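Local coordinates for protein Exo-arabinanase (Penicillium chrysogenum, PDB 3A72) that hydrolyses the alpha-1,5-L-arabinofuranosidic links of arabinan, acting as an exo-enzyme from a chain end and probably releasing arabinobiose, at residues Lys160-Tyr165 and Met178-Thr183; Ser16-Pro21 and Tyr43-Pro48; Gly290-Asn295 and Tyr314-Arg319; Phe52-Ser57 and Leu100-Ser105. All coordinates share one frame; numbering follows the deposited sequence.

Overall arrangement
The chain is a six-bladed beta-propeller, each blade an antiparallel sheet of four strands. From the N terminus, contact 2 comes first: the loop after strand 6-10, on the way to strand 23-30, meets the loop that follows strand 36-42. Contact 4 opens a few residues later and packs strand 52-57, in the sheet of strands 23-30 and 36-42, against strand 100-106 of the next sheet. Contact 1 then closes a hairpin inside the sheet of strands 149-157 to 193-196, and Leu101 CD1 of contact 4 lies 3.7 Å from Leu161 CD2 of contact 1. Contact 3 ties the sheet of strand 292-295 to that of strand 317-320. All four run in series, none nested or crossed. Contacts 1 and 3 lie on opposite sides of the chain's centre.

Contact 1 of 4, residues Lys160-Tyr165 and Met178-Thr183; sequences KLICYY and MVHQVT
Leu161, Cys163 and Tyr165 face Thr183, Gln181 and Val179 as hydrogen-bonded pairs of an antiparallel hairpin, its short strands 4.7 Å apart at 161° and laced by six backbone N-H...O bonds. On the face with Tyr165, CG sits between the backbone N and the carbonyl carbon (chi1 59°), and the ring folds back over the partner strand. Val179 CG2 lies over one face of this ring, 3.3 Å from Tyr165 CE1, in a CH-pi contact. At the ring's edge, Gln181 NE2 donates to Tyr165 OH over a short 2.6 Å, in a bent bond (134°), the hydroxyl lying out of the amide plane, with amide and ring inclined to each other. The same NE2 also bonds weakly to Ile134 O, and the OH to Arg169. On the other face, the side chains of Tyr164 and His180 lie side by side, pointing the same way, their rings oblique with centroids 5.7 Å apart. Ile162 CG2 sits over one face of the Tyr164 ring, toward its rim, and 3.8 Å from His180 CB. Tyr164 OH and His180 NE2 reach the backbone oxygens of Pro245 and Glu246, whereas buried His180 ND1 has no polar partner. Strand 149-157 pairs with the other edge of 160-165, and strand 193-196 with the other edge of 178-183, placing the hairpin mid-blade, with strand 204-212 of the next blade against Tyr164 and Met178.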
# COMPACT_ATOMS: atom_id res chain seq x y z
N LYS A 160 18.41 -6.25 -3.41
CA LYS A 160 18.02 -4.89 -3.76
C LYS A 160 16.65 -4.58 -3.17
O LYS A 160 15.84 -5.49 -2.96
CB LYS A 160 17.92 -4.75 -5.29
CG LYS A 160 19.24 -5.03 -6.00
CD LYS A 160 19.06 -5.06 -7.54
CE LYS A 160 18.42 -6.37 -8.03
NZ LYS A 160 18.25 -6.26 -9.55
N LEU A 161 16.42 -3.30 -2.96
CA LEU A 161 15.10 -2.83 -2.60
C LEU A 161 14.53 -1.99 -3.75
O LEU A 161 15.23 -1.09 -4.25
CB LEU A 161 15.11 -2.00 -1.32
CG LEU A 161 13.76 -1.57 -0.78
CD1 LEU A 161 12.99 -2.76 -0.27
CD2 LEU A 161 13.90 -0.53 0.31
N ILE A 162 13.32 -2.33 -4.14
CA ILE A 162 12.58 -1.63 -5.14
C ILE A 162 11.50 -0.79 -4.46
O ILE A 162 10.77 -1.30 -3.59
CB ILE A 162 11.92 -2.59 -6.15
CG1 ILE A 162 12.94 -3.56 -6.77
CG2 ILE A 162 11.17 -1.86 -7.22
CD1 ILE A 162 12.27 -4.78 -7.42
N CYS A 163 11.38 0.48 -4.86
CA CYS A 163 10.26 1.32 -4.44
C CYS A 163 9.45 1.67 -5.70
O CYS A 163 9.93 2.37 -6.57
CB CYS A 163 10.73 2.59 -3.77
SG CYS A 163 9.33 3.59 -3.17
N TYR A 164 8.25 1.11 -5.75
CA TYR A 164 7.25 1.47 -6.78
C TYR A 164 6.46 2.65 -6.26
O TYR A 164 6.13 2.70 -5.08
CB TYR A 164 6.31 0.31 -7.03
CG TYR A 164 6.93 -1.02 -7.41
CD1 TYR A 164 7.20 -1.36 -8.72
CD2 TYR A 164 7.21 -1.97 -6.40
CE1 TYR A 164 7.76 -2.59 -9.04
CE2 TYR A 164 7.74 -3.20 -6.72
CZ TYR A 164 8.03 -3.51 -8.04
OH TYR A 164 8.54 -4.75 -8.31
N TYR A 165 6.08 3.58 -7.15
CA TYR A 165 5.28 4.74 -6.72
C TYR A 165 4.61 5.33 -7.93
O TYR A 165 4.89 5.00 -9.08
CB TYR A 165 6.10 5.74 -5.91
CG TYR A 165 7.31 6.33 -6.61
CD1 TYR A 165 7.20 7.55 -7.27
CD2 TYR A 165 8.55 5.71 -6.61
CE1 TYR A 165 8.30 8.10 -7.90
CE2 TYR A 165 9.64 6.27 -7.21
CZ TYR A 165 9.52 7.45 -7.86
OH TYR A 165 10.61 7.99 -8.51
N MET A 178 3.10 5.26 -13.35
CA MET A 178 3.71 4.60 -12.20
C MET A 178 5.12 4.15 -12.61
O MET A 178 5.37 3.76 -13.78
CB MET A 178 2.92 3.42 -11.70
CG MET A 178 1.55 3.86 -11.16
SD MET A 178 0.46 2.49 -10.72
CE MET A 178 0.35 1.71 -12.31
N VAL A 179 6.02 4.24 -11.68
CA VAL A 179 7.46 4.09 -11.85
C VAL A 179 8.05 3.31 -10.71
O VAL A 179 7.39 3.04 -9.68
CB VAL A 179 8.13 5.49 -11.95
CG1 VAL A 179 7.49 6.35 -13.03
CG2 VAL A 179 8.11 6.19 -10.63
N HIS A 180 9.36 3.05 -10.80
CA HIS A 180 10.09 2.59 -9.64
C HIS A 180 11.53 3.11 -9.69
O HIS A 180 12.04 3.51 -10.73
CB HIS A 180 10.09 1.03 -9.44
CG HIS A 180 10.86 0.33 -10.51
ND1 HIS A 180 12.17 0.03 -10.62
CD2 HIS A 180 10.27 -0.18 -11.60
CE1 HIS A 180 12.36 -0.65 -11.79
NE2 HIS A 180 11.18 -0.77 -12.40
N GLN A 181 12.18 3.03 -8.53
CA GLN A 181 13.62 3.16 -8.40
C GLN A 181 14.12 2.00 -7.56
O GLN A 181 13.38 1.43 -6.74
CB GLN A 181 14.03 4.49 -7.81
CG GLN A 181 13.69 5.68 -8.70
CD GLN A 181 14.01 7.01 -8.11
OE1 GLN A 181 15.25 7.42 -8.03
NE2 GLN A 181 13.05 7.71 -7.69
N VAL A 182 15.41 1.66 -7.75
CA VAL A 182 16.03 0.52 -7.09
C VAL A 182 17.27 0.98 -6.35
O VAL A 182 17.97 1.90 -6.79
CB VAL A 182 16.43 -0.55 -8.12
CG1 VAL A 182 16.88 -1.81 -7.44
CG2 VAL A 182 15.25 -0.78 -9.04
N THR A 183 17.58 0.32 -5.24
CA THR A 183 18.77 0.55 -4.49
C THR A 183 19.37 -0.76 -4.01
O THR A 183 18.66 -1.69 -3.70
CB THR A 183 18.48 1.49 -3.28
OG1 THR A 183 19.68 1.81 -2.63
CG2 THR A 183 17.51 0.87 -2.34

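Contact 2 of 4, residues Ser16-Pro21 and Tyr43-Pro48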
# COMPACT_ATOMS: atom_id res chain seq x y z
N SER A 16 -11.92 14.15 17.97
CA SER A 16 -12.75 14.92 17.07
C SER A 16 -12.04 16.15 16.53
O SER A 16 -12.41 16.65 15.49
CB SER A 16 -14.03 15.35 17.79
OG SER A 16 -13.73 16.23 18.84
N ASP A 17 -11.05 16.62 17.29
CA ASP A 17 -10.29 17.78 16.85
C ASP A 17 -9.18 17.46 15.81
O ASP A 17 -8.52 18.37 15.31
CB ASP A 17 -9.60 18.60 17.97
CG ASP A 17 -8.40 18.02 18.67
OD1 ASP A 17 -8.19 16.84 18.52
OD2 ASP A 17 -7.71 18.72 19.43
N TYR A 18 -8.97 16.20 15.45
CA TYR A 18 -8.20 15.91 14.26
C TYR A 18 -8.97 16.46 13.08
O TYR A 18 -10.18 16.64 13.10
CB TYR A 18 -7.95 14.41 14.13
CG TYR A 18 -6.78 13.86 14.89
CD1 TYR A 18 -6.26 14.42 16.02
CD2 TYR A 18 -6.20 12.67 14.39
CE1 TYR A 18 -5.18 13.86 16.69
CE2 TYR A 18 -5.13 12.14 15.04
CZ TYR A 18 -4.62 12.72 16.20
OH TYR A 18 -3.51 12.16 16.82
N ILE A 19 -8.23 16.74 11.99
CA ILE A 19 -8.82 17.38 10.82
C ILE A 19 -9.33 16.32 9.89
O ILE A 19 -8.54 15.45 9.51
CB ILE A 19 -7.72 18.24 10.15
CG1 ILE A 19 -7.17 19.24 11.18
CG2 ILE A 19 -8.24 18.91 8.94
CD1 ILE A 19 -6.08 20.06 10.65
N VAL A 20 -10.61 16.41 9.49
CA VAL A 20 -11.20 15.46 8.53
C VAL A 20 -10.25 15.28 7.36
O VAL A 20 -9.79 16.29 6.81
CB VAL A 20 -12.57 16.01 8.10
CG1 VAL A 20 -13.12 15.29 6.87
CG2 VAL A 20 -13.58 15.83 9.22
N PRO A 21 -9.91 14.06 6.97
CA PRO A 21 -10.54 12.79 7.34
C PRO A 21 -10.09 12.17 8.65
O PRO A 21 -10.63 11.13 9.02
CB PRO A 21 -10.12 11.89 6.17
CG PRO A 21 -8.74 12.37 5.81
CD PRO A 21 -8.89 13.88 5.90
N TYR A 43 -4.06 12.82 10.88
CA TYR A 43 -4.34 14.25 10.58
C TYR A 43 -4.53 15.05 11.87
O TYR A 43 -5.55 15.64 12.16
CB TYR A 43 -5.55 14.37 9.66
CG TYR A 43 -5.35 13.81 8.27
CD1 TYR A 43 -5.17 14.66 7.20
CD2 TYR A 43 -5.35 12.42 8.03
CE1 TYR A 43 -4.98 14.19 5.91
CE2 TYR A 43 -5.16 11.96 6.72
CZ TYR A 43 -4.97 12.85 5.68
OH TYR A 43 -4.78 12.43 4.39
N SER A 44 -3.46 15.09 12.64
CA SER A 44 -3.43 15.84 13.89
C SER A 44 -3.32 17.33 13.56
O SER A 44 -2.71 17.75 12.59
CB SER A 44 -2.34 15.34 14.78
OG SER A 44 -1.05 15.42 14.16
N PRO A 45 -3.87 18.19 14.45
CA PRO A 45 -3.67 19.63 14.25
C PRO A 45 -2.24 20.04 14.43
O PRO A 45 -1.51 19.51 15.29
CB PRO A 45 -4.53 20.24 15.40
CG PRO A 45 -5.20 19.18 16.09
CD PRO A 45 -4.67 17.87 15.64
N GLU A 46 -1.76 20.96 13.58
CA GLU A 46 -0.39 21.40 13.53
C GLU A 46 -0.29 22.85 13.92
O GLU A 46 -1.23 23.63 13.64
CB GLU A 46 0.14 21.24 12.09
CG GLU A 46 0.11 19.80 11.56
CD GLU A 46 0.64 19.74 10.16
OE1 GLU A 46 -0.07 20.24 9.25
OE2 GLU A 46 1.77 19.22 9.93
N PRO A 47 0.83 23.29 14.48
CA PRO A 47 2.00 22.50 14.89
C PRO A 47 1.70 21.66 16.11
O PRO A 47 0.71 21.87 16.86
CB PRO A 47 3.05 23.59 15.24
CG PRO A 47 2.22 24.72 15.69
CD PRO A 47 0.96 24.74 14.81
N PRO A 48 2.54 20.70 16.44
CA PRO A 48 3.72 20.34 15.67
C PRO A 48 3.41 19.55 14.43
O PRO A 48 2.25 19.19 14.16
CB PRO A 48 4.49 19.41 16.64
CG PRO A 48 3.44 18.83 17.50
CD PRO A 48 2.39 19.88 17.66
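Tyr18 and Tyr43 each turn CG beside their own backbone N, anti to the carbonyl carbon (chi1 -84° and -66°), and each ring takes a piece of the opposite loop on one face. Ser44 CA stands over the centre of the Tyr18 ring, 3.7 Å above its plane, and Ser44 CB comes to 3.7 Å from Tyr18 CE1 on the same face. Pro45 CD touches Tyr18 CD1 at 3.8 Å, the proline crossing the tyrosine at about a right angle. The Tyr43 ring receives Pro21 in a CH-pi contact: Pro21 CG sits off-centre over the face, 3.7 Å from Tyr43 CE2. The peptide before Pro21 is cis, part of the bend that presents the proline ring to Tyr43. Between the two aromatic contacts runs a backbone bond, Ile19 N to Tyr43 O at 2.9 Å and nearly straight (166°). Tyr43 OH is hydrogen-bonded to Glu41, and the Tyr43 side chain is about 4 Å from a bound arabinofuranose. The pairing joins the loop that leads from strand 6-10 of one blade to strand 23-30 of the next with the turn after strand 36-42; loops between strands commonly line the substrate site at one end of a beta-propeller glycosidase, and the nearby sugar is consistent with this.

Contact 3 of 4, residues Gly290-Asn295 and Tyr314-Arg319; sequences GTLFIN and YTRALR
Arg316 turns the edge of its guanidinium to two consecutive carbonyls of the loop leading into strand 292-295. Arg316 NH1 donates to Gly290 O at 2.9 Å, with the oxygen almost in the guanidinium plane, although the donor is tilted 31° from the carbonyl plane of Gly290. Arg316 NH2 adds a weak bond to Gly290 O at 3.1 Å and another weak, bent one to Thr291 O at 2.9 Å. Gly290 O thus receives both terminal nitrogens, firmly from NH1 and weakly from NH2. Leu292 CD2 lies obliquely to the group, 3.6 Å from Arg316 NH2, and also meets Leu318 CD2 at 3.9 Å where the two leucines slide past each other in opposite directions. The arginine chain is extended to CD and bends at chi3 (67°), which places NE for its bond to Ser285 OG. NH1 has a further acceptor in Glu311 O, and Leu318 rests on Ile283 and Ser285 of strand 281-285. Arg316 thereby bridges the sheet of strand 292-295 and that of strand 317-320, two residues after Tyr314, which touches the bound arabinofuranose. With backbone carbonyls and a serine hydroxyl as its acceptors here, the buried cation is probably stabilised by dipoles, an arrangement that probably helps to hold the loop against the neighbouring blade.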
# COMPACT_ATOMS: atom_id res chain seq x y z
N GLY A 290 -16.82 -3.41 -0.24
CA GLY A 290 -16.55 -4.05 1.03
C GLY A 290 -16.17 -5.51 0.96
O GLY A 290 -15.49 -6.02 1.86
N THR A 291 -16.58 -6.19 -0.10
CA THR A 291 -16.26 -7.57 -0.39
C THR A 291 -14.79 -7.72 -0.74
O THR A 291 -14.04 -6.75 -0.82
CB THR A 291 -17.18 -8.04 -1.53
OG1 THR A 291 -17.00 -7.09 -2.55
CG2 THR A 291 -18.62 -8.13 -1.11
N LEU A 292 -14.38 -8.97 -0.95
CA LEU A 292 -13.05 -9.30 -1.44
C LEU A 292 -13.16 -10.07 -2.73
O LEU A 292 -14.21 -10.66 -3.04
CB LEU A 292 -12.24 -10.10 -0.42
CG LEU A 292 -11.87 -9.32 0.87
CD1 LEU A 292 -11.41 -10.33 1.93
CD2 LEU A 292 -10.80 -8.30 0.63
N PHE A 293 -12.07 -10.12 -3.50
CA PHE A 293 -12.01 -10.77 -4.79
C PHE A 293 -10.87 -11.78 -4.76
O PHE A 293 -9.75 -11.40 -4.45
CB PHE A 293 -11.84 -9.73 -5.91
CG PHE A 293 -12.88 -8.65 -5.81
CD1 PHE A 293 -14.17 -8.89 -6.32
CD2 PHE A 293 -12.62 -7.47 -5.17
CE1 PHE A 293 -15.16 -7.94 -6.11
CE2 PHE A 293 -13.62 -6.54 -4.98
CZ PHE A 293 -14.88 -6.77 -5.47
N ILE A 294 -11.16 -13.04 -5.06
CA ILE A 294 -10.15 -14.06 -4.96
C ILE A 294 -9.92 -14.76 -6.29
O ILE A 294 -10.79 -14.84 -7.16
CB ILE A 294 -10.47 -15.06 -3.83
CG1 ILE A 294 -11.68 -15.99 -4.14
CG2 ILE A 294 -10.66 -14.32 -2.52
CD1 ILE A 294 -11.87 -17.10 -3.13
N ASN A 295 -8.72 -15.37 -6.40
CA ASN A 295 -8.36 -16.07 -7.64
C ASN A 295 -7.42 -17.22 -7.28
O ASN A 295 -6.31 -16.99 -6.72
CB ASN A 295 -7.71 -15.12 -8.63
CG ASN A 295 -7.58 -15.73 -9.98
OD1 ASN A 295 -6.85 -16.73 -10.15
ND2 ASN A 295 -8.20 -15.16 -10.98
N TYR A 314 -10.72 3.40 1.79
CA TYR A 314 -9.73 3.81 0.83
C TYR A 314 -8.41 3.06 1.05
O TYR A 314 -7.89 3.00 2.18
CB TYR A 314 -9.47 5.29 0.99
CG TYR A 314 -8.50 5.92 -0.01
CD1 TYR A 314 -8.75 5.89 -1.37
CD2 TYR A 314 -7.37 6.53 0.44
CE1 TYR A 314 -7.89 6.43 -2.27
CE2 TYR A 314 -6.50 7.15 -0.44
CZ TYR A 314 -6.77 7.11 -1.80
OH TYR A 314 -5.94 7.77 -2.68
N THR A 315 -7.87 2.49 -0.05
CA THR A 315 -6.68 1.65 -0.02
C THR A 315 -6.62 0.69 1.18
O THR A 315 -5.60 0.48 1.82
CB THR A 315 -5.40 2.51 -0.21
OG1 THR A 315 -4.31 1.62 -0.58
CG2 THR A 315 -4.96 3.35 0.94
N ARG A 316 -7.78 0.07 1.43
CA ARG A 316 -7.90 -0.93 2.48
C ARG A 316 -6.80 -1.96 2.32
O ARG A 316 -6.58 -2.47 1.22
CB ARG A 316 -9.30 -1.54 2.44
CG ARG A 316 -9.62 -2.46 3.59
CD ARG A 316 -11.07 -2.92 3.58
NE ARG A 316 -11.29 -3.79 2.43
CZ ARG A 316 -12.41 -4.47 2.23
NH1 ARG A 316 -13.40 -4.46 3.11
NH2 ARG A 316 -12.56 -5.22 1.12
N ALA A 317 -6.11 -2.27 3.42
CA ALA A 317 -4.88 -3.05 3.39
C ALA A 317 -5.14 -4.47 3.80
O ALA A 317 -5.89 -4.77 4.73
CB ALA A 317 -3.84 -2.42 4.30
N LEU A 318 -4.52 -5.42 3.09
CA LEU A 318 -4.64 -6.85 3.35
C LEU A 318 -3.28 -7.39 3.78
O LEU A 318 -2.22 -6.95 3.30
CB LEU A 318 -5.05 -7.60 2.09
CG LEU A 318 -6.34 -7.16 1.41
CD1 LEU A 318 -6.59 -7.98 0.16
CD2 LEU A 318 -7.51 -7.26 2.38
N ARG A 319 -3.29 -8.44 4.60
CA ARG A 319 -2.06 -9.15 4.94
C ARG A 319 -2.41 -10.61 5.27
O ARG A 319 -3.24 -10.88 6.12
CB ARG A 319 -1.30 -8.52 6.07
CG ARG A 319 0.01 -9.21 6.34
CD ARG A 319 0.96 -8.41 7.21
NE ARG A 319 1.40 -7.21 6.51
CZ ARG A 319 2.31 -7.19 5.51
NH1 ARG A 319 2.92 -8.28 5.13
NH2 ARG A 319 2.57 -6.05 4.95

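Contact 4 of 4, residues Phe52-Ser57 and Leu100-Ser105; sequences FPIYRS and LLLAGS
The Phe52 ring meets strand 100-105 with Leu102 CD2 and Gly104 CA approaching obliquely, while Ser105 N lies at its edge near the ring plane, 4.3 Å from Phe52 CZ. This is the packing of adjacent blades in a beta-propeller: strands 52-57 and 100-105 belong to successive four-stranded sheets, their axes 10.6 Å apart at 148°, and no hydrogen bond passes between them. Phe52 and Leu102 both point their CB atoms at the opposite sheet and cross obliquely. Phe52 CD2 comes to 3.7 Å from Leu102 CD2 and 3.9 Å from Leu102 CD1, so both methyls of the leucine fork meet the CD2 corner of the ring obliquely. Leu102 CG is anti to the backbone N (chi1 179°), but its chi2 of 143° is well away from a staggered value, which may reflect mild strain in the fork. Ile54, two residues along from Phe52, adds its CD1 at 4.3 Å from Leu102 CD1, which extends the apolar seam along the strand. Thr39 of strand 36-42 also touches Phe52, while Leu100 reaches Leu37 of that same strand. With no side chain standing between Gly104 and the aromatic ring, Phe52 CE2 settles 3.9 Å from Gly104 CA.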
# COMPACT_ATOMS: atom_id res chain seq x y z
N PHE A 52 3.75 9.72 11.53
CA PHE A 52 3.12 8.41 11.37
C PHE A 52 3.17 7.61 12.68
O PHE A 52 4.26 7.28 13.14
CB PHE A 52 3.74 7.61 10.26
CG PHE A 52 3.60 8.20 8.87
CD1 PHE A 52 2.36 8.63 8.39
CD2 PHE A 52 4.70 8.29 8.03
CE1 PHE A 52 2.26 9.16 7.10
CE2 PHE A 52 4.59 8.78 6.75
CZ PHE A 52 3.36 9.22 6.29
N PRO A 53 2.03 7.32 13.28
CA PRO A 53 2.01 6.52 14.51
C PRO A 53 2.26 5.06 14.18
O PRO A 53 1.87 4.60 13.14
CB PRO A 53 0.60 6.71 15.05
CG PRO A 53 -0.22 7.00 13.85
CD PRO A 53 0.67 7.73 12.87
N ILE A 54 2.89 4.36 15.14
CA ILE A 54 3.15 2.92 14.98
C ILE A 54 2.47 2.22 16.12
O ILE A 54 2.86 2.41 17.29
CB ILE A 54 4.65 2.63 14.95
CG1 ILE A 54 5.41 3.42 13.90
CG2 ILE A 54 4.89 1.13 14.79
CD1 ILE A 54 5.04 3.12 12.48
N TYR A 55 1.43 1.43 15.82
CA TYR A 55 0.68 0.67 16.81
C TYR A 55 1.00 -0.79 16.63
O TYR A 55 1.10 -1.29 15.52
CB TYR A 55 -0.82 0.91 16.67
CG TYR A 55 -1.35 2.16 17.37
CD1 TYR A 55 -0.80 3.40 17.14
CD2 TYR A 55 -2.45 2.08 18.19
CE1 TYR A 55 -1.30 4.51 17.74
CE2 TYR A 55 -2.98 3.21 18.80
CZ TYR A 55 -2.40 4.43 18.59
OH TYR A 55 -2.93 5.52 19.22
N ARG A 56 1.13 -1.52 17.74
CA ARG A 56 1.49 -2.94 17.74
C ARG A 56 0.40 -3.78 18.38
O ARG A 56 -0.22 -3.36 19.36
CB ARG A 56 2.77 -3.16 18.55
CG ARG A 56 3.22 -4.61 18.62
CD ARG A 56 4.64 -4.73 19.10
NE ARG A 56 4.79 -4.31 20.49
CZ ARG A 56 5.92 -4.02 21.09
NH1 ARG A 56 7.03 -4.04 20.40
NH2 ARG A 56 5.88 -3.71 22.40
N SER A 57 0.21 -4.97 17.84
CA SER A 57 -0.57 -6.03 18.48
C SER A 57 0.29 -7.25 18.65
O SER A 57 0.91 -7.73 17.68
CB SER A 57 -1.82 -6.38 17.66
OG SER A 57 -2.49 -7.49 18.27
N LEU A 100 13.39 -2.85 9.89
CA LEU A 100 12.05 -2.42 9.63
C LEU A 100 12.08 -1.06 8.97
O LEU A 100 12.65 -0.12 9.54
CB LEU A 100 11.23 -2.39 10.90
CG LEU A 100 9.78 -1.90 10.73
CD1 LEU A 100 8.93 -2.84 9.88
CD2 LEU A 100 9.16 -1.70 12.11
N LEU A 101 11.51 -0.94 7.79
CA LEU A 101 11.50 0.29 7.03
C LEU A 101 10.11 0.93 7.04
O LEU A 101 9.09 0.24 7.05
CB LEU A 101 11.92 0.05 5.59
CG LEU A 101 13.28 -0.62 5.42
CD1 LEU A 101 13.56 -0.92 3.96
CD2 LEU A 101 14.38 0.28 6.02
N LEU A 102 10.12 2.24 6.98
CA LEU A 102 8.92 3.02 6.67
C LEU A 102 9.28 3.95 5.52
O LEU A 102 10.25 4.74 5.65
CB LEU A 102 8.35 3.80 7.86
CG LEU A 102 7.10 4.62 7.51
CD1 LEU A 102 6.10 4.65 8.61
CD2 LEU A 102 7.44 6.05 7.11
N ALA A 103 8.52 3.90 4.44
CA ALA A 103 8.55 4.93 3.42
C ALA A 103 7.28 5.75 3.56
O ALA A 103 6.22 5.24 3.93
CB ALA A 103 8.66 4.36 2.04
N GLY A 104 7.32 7.04 3.22
CA GLY A 104 6.14 7.85 3.24
C GLY A 104 6.44 9.24 2.78
O GLY A 104 7.64 9.57 2.59
N SER A 105 5.43 10.09 2.60
CA SER A 105 5.64 11.36 1.97
C SER A 105 5.62 12.51 2.97
O SER A 105 4.64 12.76 3.68
CB SER A 105 4.60 11.57 0.88
OG SER A 105 4.96 12.69 0.10